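Local coordinates for protein putative aminopeptidase (Leishmania major, PDB 5NTH) that probably removes amino acids from the N termini of peptides as a manganese-dependent M17 leucyl aminopeptidase, and is here bound to the inhibitor actinonin, at residues C128-V136 against K176-V184; N153-Y163 against V213-P223. All blocks are in the same frame, centred on the assembly; numbering follows the deposited sequence.

Contact 1: residues C128-V136 against K176-V184; sequences CGSVEEGEV and KQAMSLNVV
Met179 meets Val131 and Cys128 through its CB, its sulfur SD and its terminal CE. Met179 CB lies 3.7 Å from Val131 CG1, the two side chains crossing at about a right angle, and Met179 SD lies 4.0 Å from Cys128 CB. Met179 CG sits between the backbone N and the carbonyl carbon (chi1 70°), and a bend at chi3 carries Met179 CE in beside Cys128 SG. An unbranched thioether suits this place because it can bend to follow both Val131 and Cys128. Cys128 SG also touches Leu181, at 4.0 Å from CD2.

Farther along, backbone meets backbone. Gly134 N donates to Ala178 O at 2.6 Å, with the donor tilted 34° from the carbonyl plane. Two CA-H...O contacts follow, from Met179 CA to Glu135 O and from Val136 CA to Ser180 O, the latter at 3.3 Å. Val136 CG1 then packs on Asn182 CB.

What presents Gly134 N is a type II turn from Glu132 to Glu135, in which glycine readily accepts the positive phi of 68°. Glu135 points away from the other segment and folds back on its own loop, where OE1 accepts from Glu132 N at 3.2 Å, approached from above the carboxylate plane; His46 adds a weak bond to the same oxygen.

The loop joins helix 117-127 to strand 137-142, and the facing segment leads into strand 181-185, the parallel neighbour of 137-142. Ser180 and Asn182 continue the pairing to Leu137, while Leu181 packs on Val155 of helix 148-156.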
ATOM      1  N   CYS A 128     -20.239   6.762 -36.330  1.00 27.89           N
ATOM      2  CA  CYS A 128     -20.017   5.438 -36.895  1.00 28.16           C
ATOM      3  C   CYS A 128     -20.840   4.386 -36.143  1.00 30.58           C
ATOM      4  O   CYS A 128     -21.045   3.282 -36.661  1.00 32.11           O
ATOM      5  CB  CYS A 128     -18.532   5.062 -36.896  1.00 27.03           C
ATOM      6  SG  CYS A 128     -17.475   6.168 -37.846  1.00 25.34           S
ATOM      7  N   GLY A 129     -21.315   4.710 -34.939  1.00 31.76           N
ATOM      8  CA  GLY A 129     -21.902   3.688 -34.069  1.00 33.74           C
ATOM      9  C   GLY A 129     -23.197   3.056 -34.556  1.00 35.01           C
ATOM     10  O   GLY A 129     -23.578   1.971 -34.087  1.00 34.95           O
ATOM     11  N   SER A 130     -23.870   3.760 -35.476  1.00 36.54           N
ATOM     12  CA  SER A 130     -25.165   3.348 -36.033  1.00 36.89           C
ATOM     13  C   SER A 130     -25.062   2.908 -37.500  1.00 35.36           C
ATOM     14  O   SER A 130     -26.070   2.658 -38.136  1.00 35.58           O
ATOM     15  CB  SER A 130     -26.164   4.504 -35.886  1.00 36.75           C
ATOM     16  OG  SER A 130     -25.497   5.721 -36.186  1.00 39.94           O
ATOM     17  N   VAL A 131     -23.851   2.809 -38.031  1.00 34.00           N
ATOM     18  CA  VAL A 131     -23.659   2.423 -39.418  1.00 33.60           C
ATOM     19  C   VAL A 131     -23.667   0.902 -39.491  1.00 34.94           C
ATOM     20  O   VAL A 131     -22.912   0.235 -38.791  1.00 33.98           O
ATOM     21  CB  VAL A 131     -22.353   3.015 -39.986  1.00 32.34           C
ATOM     22  CG1 VAL A 131     -22.078   2.532 -41.394  1.00 32.22           C
ATOM     23  CG2 VAL A 131     -22.426   4.527 -39.987  1.00 31.67           C
ATOM     24  N   GLU A 132     -24.506   0.361 -40.363  1.00 37.92           N
ATOM     25  CA  GLU A 132     -24.678  -1.089 -40.472  1.00 41.67           C
ATOM     26  C   GLU A 132     -23.727  -1.683 -41.484  1.00 39.88           C
ATOM     27  O   GLU A 132     -23.166  -0.970 -42.310  1.00 37.25           O
ATOM     28  CB  GLU A 132     -26.102  -1.442 -40.863  1.00 47.03           C
ATOM     29  CG  GLU A 132     -27.108  -1.404 -39.724  1.00 51.73           C
ATOM     30  CD  GLU A 132     -28.541  -1.353 -40.266  1.00 59.18           C
ATOM     31  OE1 GLU A 132     -29.250  -2.392 -40.255  1.00 61.85           O
ATOM     32  OE2 GLU A 132     -28.949  -0.274 -40.752  1.00 63.40           O
ATOM     33  N   GLU A 133     -23.564  -3.003 -41.400  1.00 40.79           N
ATOM     34  CA  GLU A 133     -22.627  -3.754 -42.240  1.00 42.82           C
ATOM     35  C   GLU A 133     -22.769  -3.344 -43.695  1.00 39.80           C
ATOM     36  O   GLU A 133     -23.873  -3.118 -44.167  1.00 38.82           O
ATOM     37  CB  GLU A 133     -22.827  -5.274 -42.089  1.00 47.51           C
ATOM     38  CG  GLU A 133     -22.099  -6.129 -43.147  1.00 52.86           C
ATOM     39  CD  GLU A 133     -21.380  -7.342 -42.558  1.00 58.38           C
ATOM     40  OE1 GLU A 133     -20.193  -7.203 -42.155  1.00 59.21           O
ATOM     41  OE2 GLU A 133     -21.992  -8.438 -42.514  1.00 59.07           O
ATOM     42  N   GLY A 134     -21.644  -3.220 -44.386  1.00 36.62           N
ATOM     43  CA  GLY A 134     -21.637  -2.818 -45.779  1.00 35.15           C
ATOM     44  C   GLY A 134     -22.061  -1.397 -46.126  1.00 34.57           C
ATOM     45  O   GLY A 134     -22.038  -1.047 -47.278  1.00 34.70           O
ATOM     46  N   GLU A 135     -22.429  -0.558 -45.163  1.00 34.61           N
ATOM     47  CA  GLU A 135     -22.909   0.794 -45.475  1.00 33.50           C
ATOM     48  C   GLU A 135     -21.764   1.785 -45.487  1.00 32.17           C
ATOM     49  O   GLU A 135     -20.608   1.431 -45.284  1.00 33.43           O
ATOM     50  CB  GLU A 135     -23.974   1.241 -44.477  1.00 35.09           C
ATOM     51  CG  GLU A 135     -25.276   0.448 -44.551  1.00 37.07           C
ATOM     52  CD  GLU A 135     -26.382   1.073 -43.695  1.00 39.25           C
ATOM     53  OE1 GLU A 135     -26.055   1.824 -42.760  1.00 41.82           O
ATOM     54  OE2 GLU A 135     -27.585   0.836 -43.949  1.00 40.98           O
ATOM     55  N   VAL A 136     -22.104   3.032 -45.748  1.00 29.96           N
ATOM     56  CA  VAL A 136     -21.150   4.079 -45.906  1.00 28.94           C
ATOM     57  C   VAL A 136     -21.584   5.210 -45.000  1.00 28.73           C
ATOM     58  O   VAL A 136     -22.789   5.515 -44.914  1.00 27.83           O
ATOM     59  CB  VAL A 136     -21.121   4.584 -47.374  1.00 28.16           C
ATOM     60  CG1 VAL A 136     -20.213   5.806 -47.532  1.00 27.76           C
ATOM     61  CG2 VAL A 136     -20.678   3.477 -48.320  1.00 27.75           C
ATOM     62  N   LYS A 176     -12.079  -6.904 -39.065  1.00 33.30           N
ATOM     63  CA  LYS A 176     -13.394  -6.430 -39.419  1.00 33.92           C
ATOM     64  C   LYS A 176     -13.306  -5.032 -40.021  1.00 34.01           C
ATOM     65  O   LYS A 176     -12.736  -4.143 -39.440  1.00 34.66           O
ATOM     66  CB  LYS A 176     -14.261  -6.395 -38.187  1.00 35.53           C
ATOM     67  CG  LYS A 176     -15.734  -6.137 -38.432  1.00 37.23           C
ATOM     68  CD  LYS A 176     -16.440  -6.127 -37.084  1.00 39.09           C
ATOM     69  CE  LYS A 176     -17.663  -5.234 -37.046  1.00 40.65           C
ATOM     70  NZ  LYS A 176     -18.907  -6.027 -37.230  1.00 41.83           N
ATOM     71  N   GLN A 177     -13.878  -4.878 -41.204  1.00 34.63           N
ATOM     72  CA  GLN A 177     -13.954  -3.612 -41.942  1.00 35.40           C
ATOM     73  C   GLN A 177     -15.295  -3.628 -42.682  1.00 35.25           C
ATOM     74  O   GLN A 177     -15.380  -3.815 -43.900  1.00 33.62           O
ATOM     75  CB  GLN A 177     -12.772  -3.453 -42.897  1.00 35.43           C
ATOM     76  CG  GLN A 177     -11.506  -3.033 -42.167  1.00 36.44           C
ATOM     77  CD  GLN A 177     -10.503  -2.346 -43.080  1.00 37.44           C
ATOM     78  OE1 GLN A 177     -10.222  -2.824 -44.182  1.00 35.60           O
ATOM     79  NE2 GLN A 177      -9.940  -1.223 -42.610  1.00 38.69           N
ATOM     80  N   ALA A 178     -16.332  -3.488 -41.870  1.00 35.31           N
ATOM     81  CA  ALA A 178     -17.697  -3.800 -42.240  1.00 35.05           C
ATOM     82  C   ALA A 178     -18.298  -2.619 -42.931  1.00 35.37           C
ATOM     83  O   ALA A 178     -19.124  -2.768 -43.822  1.00 38.44           O
ATOM     84  CB  ALA A 178     -18.515  -4.133 -40.994  1.00 34.35           C
ATOM     85  N   MET A 179     -17.883  -1.442 -42.506  1.00 33.85           N
ATOM     86  CA  MET A 179     -18.454  -0.208 -42.967  1.00 32.86           C
ATOM     87  C   MET A 179     -17.381   0.574 -43.712  1.00 31.53           C
ATOM     88  O   MET A 179     -16.330   0.054 -44.036  1.00 30.19           O
ATOM     89  CB  MET A 179     -18.967   0.556 -41.756  1.00 33.41           C
ATOM     90  CG  MET A 179     -17.851   1.094 -40.883  1.00 33.91           C
ATOM     91  SD  MET A 179     -18.373   2.529 -39.984  1.00 36.22           S
ATOM     92  CE  MET A 179     -18.211   3.853 -41.159  1.00 36.06           C
ATOM     93  N   SER A 180     -17.652   1.839 -43.975  1.00 31.50           N
ATOM     94  CA  SER A 180     -16.775   2.628 -44.795  1.00 31.25           C
ATOM     95  C   SER A 180     -17.035   4.097 -44.646  1.00 29.56           C
ATOM     96  O   SER A 180     -18.186   4.504 -44.598  1.00 29.23           O
ATOM     97  CB  SER A 180     -16.996   2.246 -46.244  1.00 32.45           C
ATOM     98  OG  SER A 180     -15.897   2.719 -46.951  1.00 35.28           O
ATOM     99  N   LEU A 181     -15.970   4.894 -44.616  1.00 29.19           N
ATOM    100  CA  LEU A 181     -16.105   6.353 -44.459  1.00 29.48           C
ATOM    101  C   LEU A 181     -15.698   7.069 -45.714  1.00 28.59           C
ATOM    102  O   LEU A 181     -14.655   6.782 -46.256  1.00 28.79           O
ATOM    103  CB  LEU A 181     -15.265   6.886 -43.311  1.00 29.82           C
ATOM    104  CG  LEU A 181     -15.621   6.374 -41.923  1.00 29.83           C
ATOM    105  CD1 LEU A 181     -14.917   5.047 -41.685  1.00 30.07           C
ATOM    106  CD2 LEU A 181     -15.193   7.375 -40.869  1.00 30.12           C
ATOM    107  N   ASN A 182     -16.547   7.986 -46.171  1.00 28.56           N
ATOM    108  CA  ASN A 182     -16.332   8.752 -47.396  1.00 27.90           C
ATOM    109  C   ASN A 182     -16.168  10.244 -47.031  1.00 27.39           C
ATOM    110  O   ASN A 182     -17.131  10.908 -46.629  1.00 26.50           O
ATOM    111  CB  ASN A 182     -17.510   8.526 -48.333  1.00 28.02           C
ATOM    112  CG  ASN A 182     -17.385   9.301 -49.643  1.00 28.71           C
ATOM    113  OD1 ASN A 182     -18.186  10.210 -49.919  1.00 27.83           O
ATOM    114  ND2 ASN A 182     -16.352   8.966 -50.446  1.00 28.47           N
ATOM    115  N   VAL A 183     -14.941  10.754 -47.137  1.00 26.81           N
ATOM    116  CA  VAL A 183     -14.666  12.115 -46.687  1.00 26.66           C
ATOM    117  C   VAL A 183     -14.883  13.091 -47.828  1.00 26.45           C
ATOM    118  O   VAL A 183     -14.366  12.919 -48.947  1.00 25.20           O
ATOM    119  CB  VAL A 183     -13.241  12.314 -46.112  1.00 26.81           C
ATOM    120  CG1 VAL A 183     -13.131  13.662 -45.418  1.00 26.40           C
ATOM    121  CG2 VAL A 183     -12.901  11.239 -45.085  1.00 27.25           C
ATOM    122  N   VAL A 184     -15.642  14.125 -47.496  1.00 26.58           N
ATOM    123  CA  VAL A 184     -15.951  15.211 -48.401  1.00 27.15           C
ATOM    124  C   VAL A 184     -15.534  16.488 -47.714  1.00 27.44           C
ATOM    125  O   VAL A 184     -16.250  17.012 -46.870  1.00 26.26           O
ATOM    126  CB  VAL A 184     -17.465  15.274 -48.719  1.00 27.10           C
ATOM    127  CG1 VAL A 184     -17.766  16.386 -49.709  1.00 27.22           C
ATOM    128  CG2 VAL A 184     -17.951  13.954 -49.284  1.00 27.18           C
TER

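Contact 2: residues N153-Y163 against V213-P223; sequences NAVARAAPHSY and VQLCQRLVDTP
His161 turns its CG anti to its own carbonyl carbon (chi1 -66°), and Asp221 leans across from the last turn of its helix to meet the ring. The ND1-H of His161 points almost straight at Asp221 OD2, 2.7 Å away, in the ring plane and on the syn lone pair. The types match: histidine offers an in-plane N-H, aspartate a carboxylate to receive it. A water bridges Asp221 OD2 to Tyr163 N, and these donors would probably favour the charged form of the buried carboxylate.

Gln214 and Gln217, one helical turn apart and both extended beyond CG, offer amides to the first two carbonyls of the type I turn from Ala156 to Ala159. Gln214 NE2 bonds Ala156 O at 2.8 Å, with Ala156 O close to the plane of the Gln214 amide, whereas Gln217 NE2 reaches Arg157 O at a more bent 139°. A second water links Gln217 OE1 to Ala159 O. Glutamine suits Gln217's position because its amide can donate and accept at once. Ala523 N donates to Asp221 OD1, and Ala523 O accepts from Gln217 NE2.

Tyr163, with CG anti to its backbone N (chi1 -177°), supplies a flat face for Thr222 CA, 4.1 Å from the ring centroid in a CH-pi contact; Pro223 CD packs obliquely against CZ and OH. Arg218 NH1 gives Ser162 OG a weak bond. Arg218 NH1 also bonds Tyr174 O, NH2 bonds Thr24 OG1 and Ala173 O, and Thr222 OG1 bonds Arg218 O and Tyr21.

The contact is a buried junction between the macro-clan N-terminal part and helix 203-221, in keeping with the two-domain M17 architecture; the Pro223 side chain lies about 12 Å from that of manganese ligand Asp321.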
ATOM      1  N   ASN A 153      -5.998  12.023 -40.932  1.00 25.53           N
ATOM      2  CA  ASN A 153      -5.694  11.438 -39.629  1.00 25.31           C
ATOM      3  C   ASN A 153      -6.909  11.354 -38.690  1.00 24.69           C
ATOM      4  O   ASN A 153      -7.215  10.274 -38.228  1.00 24.26           O
ATOM      5  CB  ASN A 153      -4.554  12.216 -38.958  1.00 25.88           C
ATOM      6  CG  ASN A 153      -4.045  11.568 -37.647  1.00 25.98           C
ATOM      7  OD1 ASN A 153      -4.234  10.394 -37.401  1.00 27.06           O
ATOM      8  ND2 ASN A 153      -3.372  12.352 -36.821  1.00 26.10           N
ATOM      9  N   ALA A 154      -7.583  12.481 -38.437  1.00 24.39           N
ATOM     10  CA  ALA A 154      -8.728  12.586 -37.489  1.00 24.38           C
ATOM     11  C   ALA A 154      -9.874  11.638 -37.790  1.00 24.64           C
ATOM     12  O   ALA A 154     -10.587  11.161 -36.878  1.00 24.90           O
ATOM     13  CB  ALA A 154      -9.267  14.001 -37.459  1.00 24.13           C
ATOM     14  N   VAL A 155     -10.057  11.376 -39.070  1.00 24.18           N
ATOM     15  CA  VAL A 155     -11.115  10.509 -39.491  1.00 24.45           C
ATOM     16  C   VAL A 155     -10.687   9.084 -39.465  1.00 24.30           C
ATOM     17  O   VAL A 155     -11.409   8.249 -38.954  1.00 25.75           O
ATOM     18  CB  VAL A 155     -11.571  10.849 -40.911  1.00 24.76           C
ATOM     19  CG1 VAL A 155     -12.588   9.831 -41.410  1.00 25.08           C
ATOM     20  CG2 VAL A 155     -12.183  12.246 -40.934  1.00 24.34           C
ATOM     21  N   ALA A 156      -9.537   8.799 -40.053  1.00 24.55           N
ATOM     22  CA  ALA A 156      -8.979   7.432 -40.104  1.00 25.23           C
ATOM     23  C   ALA A 156      -8.937   6.774 -38.742  1.00 25.83           C
ATOM     24  O   ALA A 156      -9.330   5.622 -38.575  1.00 26.40           O
ATOM     25  CB  ALA A 156      -7.572   7.455 -40.667  1.00 25.21           C
ATOM     26  N   ARG A 157      -8.486   7.550 -37.761  1.00 25.89           N
ATOM     27  CA  ARG A 157      -8.220   7.032 -36.433  1.00 25.31           C
ATOM     28  C   ARG A 157      -9.501   6.909 -35.653  1.00 25.00           C
ATOM     29  O   ARG A 157      -9.466   6.321 -34.572  1.00 25.12           O
ATOM     30  CB  ARG A 157      -7.234   7.932 -35.663  1.00 24.76           C
ATOM     31  CG  ARG A 157      -7.851   9.222 -35.154  1.00 24.95           C
ATOM     32  CD  ARG A 157      -6.855  10.058 -34.372  1.00 25.38           C
ATOM     33  NE  ARG A 157      -7.441  11.349 -34.000  1.00 26.36           N
ATOM     34  CZ  ARG A 157      -6.772  12.436 -33.604  1.00 26.76           C
ATOM     35  NH1 ARG A 157      -5.447  12.407 -33.498  1.00 27.51           N
ATOM     36  NH2 ARG A 157      -7.433  13.567 -33.300  1.00 26.36           N
ATOM     37  N   ALA A 158     -10.595   7.493 -36.162  1.00 24.28           N
ATOM     38  CA  ALA A 158     -11.880   7.512 -35.459  1.00 23.88           C
ATOM     39  C   ALA A 158     -12.868   6.459 -35.971  1.00 23.85           C
ATOM     40  O   ALA A 158     -13.983   6.350 -35.475  1.00 22.96           O
ATOM     41  CB  ALA A 158     -12.490   8.899 -35.502  1.00 23.59           C
ATOM     42  N   ALA A 159     -12.433   5.658 -36.926  1.00 24.31           N
ATOM     43  CA  ALA A 159     -13.276   4.628 -37.478  1.00 24.97           C
ATOM     44  C   ALA A 159     -13.328   3.494 -36.508  1.00 25.48           C
ATOM     45  O   ALA A 159     -12.406   3.319 -35.732  1.00 25.57           O
ATOM     46  CB  ALA A 159     -12.701   4.132 -38.796  1.00 25.07           C
ATOM     47  N   PRO A 160     -14.375   2.676 -36.589  1.00 26.52           N
ATOM     48  CA  PRO A 160     -14.359   1.440 -35.793  1.00 26.74           C
ATOM     49  C   PRO A 160     -13.120   0.603 -36.101  1.00 26.98           C
ATOM     50  O   PRO A 160     -12.748   0.470 -37.266  1.00 26.99           O
ATOM     51  CB  PRO A 160     -15.662   0.694 -36.201  1.00 26.65           C
ATOM     52  CG  PRO A 160     -16.413   1.610 -37.120  1.00 27.14           C
ATOM     53  CD  PRO A 160     -15.472   2.707 -37.580  1.00 27.26           C
ATOM     54  N   HIS A 161     -12.509   0.032 -35.065  1.00 27.24           N
ATOM     55  CA  HIS A 161     -11.172  -0.573 -35.194  1.00 27.67           C
ATOM     56  C   HIS A 161     -11.217  -1.903 -35.906  1.00 27.12           C
ATOM     57  O   HIS A 161     -12.144  -2.648 -35.714  1.00 27.00           O
ATOM     58  CB  HIS A 161     -10.520  -0.741 -33.819  1.00 27.83           C
ATOM     59  CG  HIS A 161     -10.207   0.558 -33.149  1.00 28.54           C
ATOM     60  ND1 HIS A 161      -9.102   0.741 -32.353  1.00 28.34           N
ATOM     61  CD2 HIS A 161     -10.840   1.755 -33.197  1.00 29.12           C
ATOM     62  CE1 HIS A 161      -9.077   1.988 -31.929  1.00 28.69           C
ATOM     63  NE2 HIS A 161     -10.123   2.621 -32.421  1.00 29.07           N
ATOM     64  N   SER A 162     -10.196  -2.196 -36.703  1.00 26.81           N
ATOM     65  CA  SER A 162     -10.163  -3.411 -37.495  1.00 26.97           C
ATOM     66  C   SER A 162      -9.865  -4.674 -36.715  1.00 26.93           C
ATOM     67  O   SER A 162     -10.275  -5.743 -37.136  1.00 27.27           O
ATOM     68  CB  SER A 162      -9.194  -3.280 -38.669  1.00 27.40           C
ATOM     69  OG  SER A 162      -7.849  -3.392 -38.285  1.00 28.20           O
ATOM     70  N   TYR A 163      -9.110  -4.562 -35.625  1.00 26.88           N
ATOM     71  CA  TYR A 163      -8.886  -5.700 -34.742  1.00 26.38           C
ATOM     72  C   TYR A 163     -10.081  -5.885 -33.836  1.00 26.74           C
ATOM     73  O   TYR A 163     -10.405  -4.988 -33.022  1.00 26.92           O
ATOM     74  CB  TYR A 163      -7.621  -5.578 -33.871  1.00 25.77           C
ATOM     75  CG  TYR A 163      -7.416  -6.835 -33.028  1.00 24.84           C
ATOM     76  CD1 TYR A 163      -6.748  -7.927 -33.551  1.00 24.41           C
ATOM     77  CD2 TYR A 163      -7.955  -6.957 -31.735  1.00 24.28           C
ATOM     78  CE1 TYR A 163      -6.602  -9.093 -32.821  1.00 24.20           C
ATOM     79  CE2 TYR A 163      -7.788  -8.125 -30.985  1.00 23.94           C
ATOM     80  CZ  TYR A 163      -7.115  -9.196 -31.543  1.00 23.98           C
ATOM     81  OH  TYR A 163      -6.915 -10.395 -30.859  1.00 23.55           O
ATOM     82  N   VAL A 213      -2.182   5.016 -40.685  1.00 21.96           N
ATOM     83  CA  VAL A 213      -2.683   5.267 -39.337  1.00 22.21           C
ATOM     84  C   VAL A 213      -3.436   4.006 -38.855  1.00 22.85           C
ATOM     85  O   VAL A 213      -3.182   3.469 -37.774  1.00 23.63           O
ATOM     86  CB  VAL A 213      -3.629   6.474 -39.296  1.00 22.31           C
ATOM     87  CG1 VAL A 213      -4.518   6.446 -38.072  1.00 22.64           C
ATOM     88  CG2 VAL A 213      -2.871   7.771 -39.315  1.00 22.32           C
ATOM     89  N   GLN A 214      -4.350   3.522 -39.674  1.00 22.63           N
ATOM     90  CA  GLN A 214      -5.093   2.321 -39.329  1.00 22.80           C
ATOM     91  C   GLN A 214      -4.299   1.013 -39.223  1.00 23.06           C
ATOM     92  O   GLN A 214      -4.655   0.162 -38.407  1.00 23.27           O
ATOM     93  CB  GLN A 214      -6.246   2.141 -40.292  1.00 22.39           C
ATOM     94  CG  GLN A 214      -7.379   3.053 -39.908  1.00 22.32           C
ATOM     95  CD  GLN A 214      -8.534   2.921 -40.834  1.00 22.00           C
ATOM     96  OE1 GLN A 214      -8.463   2.175 -41.785  1.00 21.99           O
ATOM     97  NE2 GLN A 214      -9.598   3.645 -40.567  1.00 21.93           N
ATOM     98  N   LEU A 215      -3.269   0.826 -40.041  1.00 23.26           N
ATOM     99  CA  LEU A 215      -2.390  -0.321 -39.843  1.00 24.02           C
ATOM    100  C   LEU A 215      -1.749  -0.176 -38.457  1.00 24.57           C
ATOM    101  O   LEU A 215      -1.605  -1.129 -37.703  1.00 24.70           O
ATOM    102  CB  LEU A 215      -1.308  -0.398 -40.907  1.00 23.93           C
ATOM    103  CG  LEU A 215      -0.273  -1.481 -40.678  1.00 24.18           C
ATOM    104  CD1 LEU A 215      -0.879  -2.821 -40.290  1.00 24.39           C
ATOM    105  CD2 LEU A 215       0.579  -1.661 -41.906  1.00 24.53           C
ATOM    106  N   CYS A 216      -1.418   1.049 -38.106  1.00 24.73           N
ATOM    107  CA  CYS A 216      -0.846   1.312 -36.816  1.00 24.97           C
ATOM    108  C   CYS A 216      -1.804   0.954 -35.682  1.00 24.82           C
ATOM    109  O   CYS A 216      -1.400   0.290 -34.736  1.00 24.64           O
ATOM    110  CB  CYS A 216      -0.393   2.760 -36.730  1.00 25.03           C
ATOM    111  SG  CYS A 216       0.472   3.045 -35.217  1.00 24.60           S
ATOM    112  N   GLN A 217      -3.061   1.358 -35.780  1.00 24.97           N
ATOM    113  CA  GLN A 217      -4.049   0.963 -34.775  1.00 25.72           C
ATOM    114  C   GLN A 217      -4.201  -0.571 -34.670  1.00 25.65           C
ATOM    115  O   GLN A 217      -4.436  -1.078 -33.587  1.00 26.41           O
ATOM    116  CB  GLN A 217      -5.410   1.579 -35.049  1.00 26.37           C
ATOM    117  CG  GLN A 217      -5.468   3.093 -34.995  1.00 26.89           C
ATOM    118  CD  GLN A 217      -6.870   3.617 -35.327  1.00 26.88           C
ATOM    119  OE1 GLN A 217      -7.320   3.469 -36.445  1.00 27.64           O
ATOM    120  NE2 GLN A 217      -7.558   4.220 -34.353  1.00 26.53           N
ATOM    121  N   ARG A 218      -4.034  -1.293 -35.780  1.00 24.92           N
ATOM    122  CA  ARG A 218      -4.173  -2.733 -35.797  1.00 24.35           C
ATOM    123  C   ARG A 218      -3.055  -3.420 -35.084  1.00 24.09           C
ATOM    124  O   ARG A 218      -3.283  -4.234 -34.224  1.00 25.02           O
ATOM    125  CB  ARG A 218      -4.214  -3.241 -37.223  1.00 24.84           C
ATOM    126  CG  ARG A 218      -4.436  -4.744 -37.323  1.00 25.58           C
ATOM    127  CD  ARG A 218      -4.986  -5.144 -38.671  1.00 25.80           C
ATOM    128  NE  ARG A 218      -5.208  -6.587 -38.795  1.00 26.14           N
ATOM    129  CZ  ARG A 218      -6.235  -7.263 -38.277  1.00 26.21           C
ATOM    130  NH1 ARG A 218      -7.174  -6.669 -37.535  1.00 26.20           N
ATOM    131  NH2 ARG A 218      -6.322  -8.566 -38.503  1.00 26.46           N
ATOM    132  N   LEU A 219      -1.832  -3.104 -35.461  1.00 24.18           N
ATOM    133  CA  LEU A 219      -0.653  -3.682 -34.814  1.00 23.80           C
ATOM    134  C   LEU A 219      -0.660  -3.412 -33.306  1.00 23.94           C
ATOM    135  O   LEU A 219      -0.483  -4.330 -32.515  1.00 24.53           O
ATOM    136  CB  LEU A 219       0.607  -3.161 -35.472  1.00 23.18           C
ATOM    137  CG  LEU A 219       0.798  -3.532 -36.946  1.00 22.93           C
ATOM    138  CD1 LEU A 219       2.058  -2.868 -37.462  1.00 22.99           C
ATOM    139  CD2 LEU A 219       0.857  -5.032 -37.194  1.00 22.64           C
ATOM    140  N   VAL A 220      -0.967  -2.184 -32.913  1.00 24.07           N
ATOM    141  CA  VAL A 220      -0.993  -1.815 -31.496  1.00 24.31           C
ATOM    142  C   VAL A 220      -2.057  -2.590 -30.743  1.00 24.55           C
ATOM    143  O   VAL A 220      -1.756  -3.247 -29.755  1.00 24.91           O
ATOM    144  CB  VAL A 220      -1.174  -0.292 -31.308  1.00 24.13           C
ATOM    145  CG1 VAL A 220      -1.471   0.067 -29.871  1.00 23.92           C
ATOM    146  CG2 VAL A 220       0.089   0.436 -31.733  1.00 24.08           C
ATOM    147  N   ASP A 221      -3.285  -2.502 -31.243  1.00 25.29           N
ATOM    148  CA  ASP A 221      -4.463  -3.191 -30.668  1.00 25.29           C
ATOM    149  C   ASP A 221      -4.292  -4.681 -30.538  1.00 25.48           C
ATOM    150  O   ASP A 221      -4.795  -5.238 -29.580  1.00 25.90           O
ATOM    151  CB  ASP A 221      -5.721  -2.998 -31.519  1.00 25.15           C
ATOM    152  CG  ASP A 221      -6.510  -1.722 -31.185  1.00 25.59           C
ATOM    153  OD1 ASP A 221      -6.273  -1.060 -30.151  1.00 24.75           O
ATOM    154  OD2 ASP A 221      -7.433  -1.401 -31.984  1.00 26.51           O
ATOM    155  N   THR A 222      -3.626  -5.335 -31.498  1.00 25.54           N
ATOM    156  CA  THR A 222      -3.464  -6.793 -31.447  1.00 25.96           C
ATOM    157  C   THR A 222      -2.739  -7.230 -30.171  1.00 27.42           C
ATOM    158  O   THR A 222      -1.703  -6.659 -29.816  1.00 29.47           O
ATOM    159  CB  THR A 222      -2.661  -7.325 -32.621  1.00 25.44           C
ATOM    160  OG1 THR A 222      -3.280  -6.905 -33.826  1.00 26.73           O
ATOM    161  CG2 THR A 222      -2.626  -8.826 -32.628  1.00 25.12           C
ATOM    162  N   PRO A 223      -3.271  -8.238 -29.463  1.00 27.32           N
ATOM    163  CA  PRO A 223      -2.535  -8.724 -28.319  1.00 26.75           C
ATOM    164  C   PRO A 223      -1.272  -9.508 -28.714  1.00 26.77           C
ATOM    165  O   PRO A 223      -1.163  -9.975 -29.839  1.00 27.40           O
ATOM    166  CB  PRO A 223      -3.541  -9.615 -27.631  1.00 26.78           C
ATOM    167  CG  PRO A 223      -4.434 -10.078 -28.709  1.00 26.65           C
ATOM    168  CD  PRO A 223      -4.540  -8.942 -29.643  1.00 26.70           C
TER
HETATM  169  O   HOH W   1      -9.909   2.537 -36.946  1.00 20.73           O
HETATM  170  O   HOH W   2      -7.071  -0.938 -37.666  1.00 31.56           O
HETATM  171  O   HOH W   3      -7.433  -2.101 -34.784  1.00 24.54           O

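From the N terminus the chain passes 128-136, then 153-163, then 176-184 and finally 213-223, so the two contacts cross. Contact 1 closes a loop of 39 intervening residues that holds strand 137-142 and helix 148-156; contact 2 closes one of 49 that holds strand 181-185, helix 189-192 and the first part of helix 203-221. Contact 1 stays within the N-terminal six-stranded sheet region, while contact 2 fastens that region to helix 203-221. Their centres lie 14 Å apart, and they meet directly: Lys176 N probably bonds Ser162 O, Met179 packs on Pro160, and Leu181 touches Ala159.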